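Local coordinates for mandelate racemase/muconate lactonizing enzyme, C-terminal domain protein (Paracoccus denitrificans, PDB 3N4E) that binds calcium in its barrel domain and probably acts as a magnesium-dependent hydro-lyase of the mandelate racemase/muconate lactonizing enzyme family, at residues F222-Q227 / A247-Y252. Numbering follows the deposited sequence.
Sequences FEEPVQ and AGEQTY. With CA (calcium ion), chain C.
Glu223 and Glu249 each give one carboxylate oxygen to the same calcium ion: Glu223 OE2 and Glu249 OE2 both lie 2.3 Å from the metal. Their OE2 atoms come within 2.9 Å of each other, a spacing explained by the shared cation, and the carboxylate planes stand 71° apart. Glu223 gets there with CG anti to its backbone N (chi1 -178°) and an extended chain. Asp197 and three waters complete the shell. One of them, water 2, is 2.3 Å from the ion and donates to Glu224 OE1 at 2.6 Å, which makes Glu224 a second-shell residue. Strands 194-197, 221-223 and 244-246 run parallel here, and the ligands sit at or just beyond their C-terminal ends, the metal-site arrangement of the enolase superfamily barrel. Glu224 also accepts from Gln250 NE2, at 2.9 Å to OE2 by a bent bond, on the syn side but somewhat out of the carboxylate plane, and weakly to OE1; amide and carboxylate planes are 80° apart. Water 1 donates to Glu224 OE2 and accepts from Gly248 N and Gln250 N, tying the carboxylate to the type I turn from Gly248 to Thr251. A leucine in place of Glu224 would probably leave the metal-bound water without this acceptor and Gln250 NE2 without its main carboxylate partner. Farther out, Arg167 holds Gln250 OE1, Lys160 forms a salt bridge with Glu223 OE1, and Lys84 of a second subunit pairs with Glu249 OE1.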
loop_
_atom_site.group_PDB
_atom_site.type_symbol
_atom_site.label_atom_id
_atom_site.label_comp_id
_atom_site.label_asym_id
_atom_site.label_seq_id
_atom_site.Cartn_x
_atom_site.Cartn_y
_atom_site.Cartn_z
ATOM N N PHE A 222 18.191 -10.561 16.870
ATOM C CA PHE A 222 19.088 -10.701 15.734
ATOM C C PHE A 222 19.453 -9.281 15.317
ATOM O O PHE A 222 18.612 -8.543 14.785
ATOM C CB PHE A 222 18.337 -11.437 14.614
ATOM C CG PHE A 222 19.185 -11.826 13.416
ATOM C CD1 PHE A 222 20.576 -11.807 13.462
ATOM C CD2 PHE A 222 18.563 -12.241 12.238
ATOM C CE1 PHE A 222 21.328 -12.185 12.358
ATOM C CE2 PHE A 222 19.310 -12.629 11.117
ATOM C CZ PHE A 222 20.701 -12.605 11.183
ATOM N N GLU A 223 20.699 -8.895 15.587
ATOM C CA GLU A 223 21.109 -7.500 15.511
ATOM C C GLU A 223 21.848 -7.207 14.206
ATOM O O GLU A 223 22.745 -7.949 13.805
ATOM C CB GLU A 223 21.951 -7.141 16.746
ATOM C CG GLU A 223 22.428 -5.687 16.850
ATOM C CD GLU A 223 22.950 -5.315 18.250
ATOM O OE1 GLU A 223 22.296 -5.652 19.268
ATOM O OE2 GLU A 223 24.033 -4.670 18.335
ATOM N N GLU A 224 21.438 -6.123 13.547
ATOM C CA GLU A 224 22.005 -5.679 12.266
ATOM C C GLU A 224 22.287 -6.825 11.274
ATOM O O GLU A 224 23.435 -7.062 10.894
ATOM C CB GLU A 224 23.260 -4.813 12.496
ATOM C CG GLU A 224 22.959 -3.435 13.109
ATOM C CD GLU A 224 24.049 -2.407 12.825
ATOM O OE1 GLU A 224 25.166 -2.539 13.371
ATOM O OE2 GLU A 224 23.779 -1.446 12.066
ATOM N N PRO A 225 21.239 -7.541 10.846
ATOM C CA PRO A 225 21.521 -8.655 9.945
ATOM C C PRO A 225 22.149 -8.227 8.629
ATOM O O PRO A 225 22.991 -8.953 8.119
ATOM C CB PRO A 225 20.149 -9.291 9.713
ATOM C CG PRO A 225 19.168 -8.273 10.157
ATOM C CD PRO A 225 19.820 -7.493 11.236
ATOM N N VAL A 226 21.745 -7.066 8.101
ATOM C CA VAL A 226 22.205 -6.562 6.789
ATOM C C VAL A 226 22.998 -5.227 6.905
ATOM O O VAL A 226 23.140 -4.678 7.992
ATOM C CB VAL A 226 21.008 -6.410 5.779
ATOM C CG1 VAL A 226 20.355 -7.762 5.470
ATOM C CG2 VAL A 226 19.970 -5.398 6.283
ATOM N N GLN A 227 23.529 -4.725 5.790
ATOM C CA GLN A 227 24.234 -3.436 5.791
ATOM C C GLN A 227 23.263 -2.376 6.267
ATOM O O GLN A 227 22.140 -2.324 5.778
ATOM C CB GLN A 227 24.737 -3.055 4.389
ATOM C CG GLN A 227 25.767 -3.996 3.781
ATOM C CD GLN A 227 27.123 -3.935 4.484
ATOM O OE1 GLN A 227 27.437 -2.975 5.207
ATOM N NE2 GLN A 227 27.933 -4.962 4.269
ATOM N N ALA A 247 18.141 -2.889 15.153
ATOM C CA ALA A 247 19.060 -2.003 14.419
ATOM C C ALA A 247 18.941 -0.645 15.063
ATOM O O ALA A 247 18.094 -0.450 15.931
ATOM C CB ALA A 247 18.673 -1.914 12.928
ATOM N N GLY A 248 19.769 0.296 14.629
ATOM C CA GLY A 248 19.661 1.670 15.099
ATOM C C GLY A 248 20.955 2.268 15.623
ATOM O O GLY A 248 21.048 3.486 15.799
ATOM N N GLU A 249 21.949 1.422 15.881
ATOM C CA GLU A 249 23.220 1.906 16.402
ATOM C C GLU A 249 23.910 2.819 15.405
ATOM O O GLU A 249 24.642 3.709 15.808
ATOM C CB GLU A 249 24.135 0.766 16.874
ATOM C CG GLU A 249 24.735 -0.129 15.789
ATOM C CD GLU A 249 25.447 -1.338 16.377
ATOM O OE1 GLU A 249 26.693 -1.444 16.259
ATOM O OE2 GLU A 249 24.772 -2.190 16.986
ATOM N N GLN A 250 23.636 2.615 14.114
ATOM C CA GLN A 250 24.175 3.465 13.050
ATOM C C GLN A 250 23.074 4.341 12.434
ATOM O O GLN A 250 23.078 4.620 11.222
ATOM C CB GLN A 250 24.853 2.626 11.964
ATOM C CG GLN A 250 25.753 1.515 12.486
ATOM C CD GLN A 250 26.550 0.851 11.383
ATOM O OE1 GLN A 250 27.306 1.513 10.655
ATOM N NE2 GLN A 250 26.379 -0.473 11.242
ATOM N N THR A 251 22.135 4.750 13.284
ATOM C CA THR A 251 21.102 5.712 12.950
ATOM C C THR A 251 21.361 6.925 13.845
ATOM O O THR A 251 21.519 6.773 15.057
ATOM C CB THR A 251 19.681 5.108 13.219
ATOM O OG1 THR A 251 19.510 3.880 12.493
ATOM C CG2 THR A 251 18.603 6.050 12.786
ATOM N N TYR A 252 21.403 8.123 13.267
ATOM C CA TYR A 252 21.929 9.291 13.993
ATOM C C TYR A 252 20.984 10.489 14.110
ATOM O O TYR A 252 21.361 11.544 14.643
ATOM C CB TYR A 252 23.265 9.756 13.387
ATOM C CG TYR A 252 24.300 8.662 13.201
ATOM C CD1 TYR A 252 25.113 8.260 14.257
ATOM C CD2 TYR A 252 24.463 8.038 11.965
ATOM C CE1 TYR A 252 26.062 7.248 14.091
ATOM C CE2 TYR A 252 25.398 7.035 11.776
ATOM C CZ TYR A 252 26.196 6.640 12.848
ATOM O OH TYR A 252 27.135 5.655 12.667
HETATM CA CA CA C . 26.037 -4.042 17.500
HETATM O O HOH W 1 21.883 0.557 12.821
HETATM O O HOH W 2 25.342 -4.280 15.339
HETATM O O HOH W 3 28.751 -3.373 17.739
HETATM O O HOH W 4 26.950 -3.618 19.967
#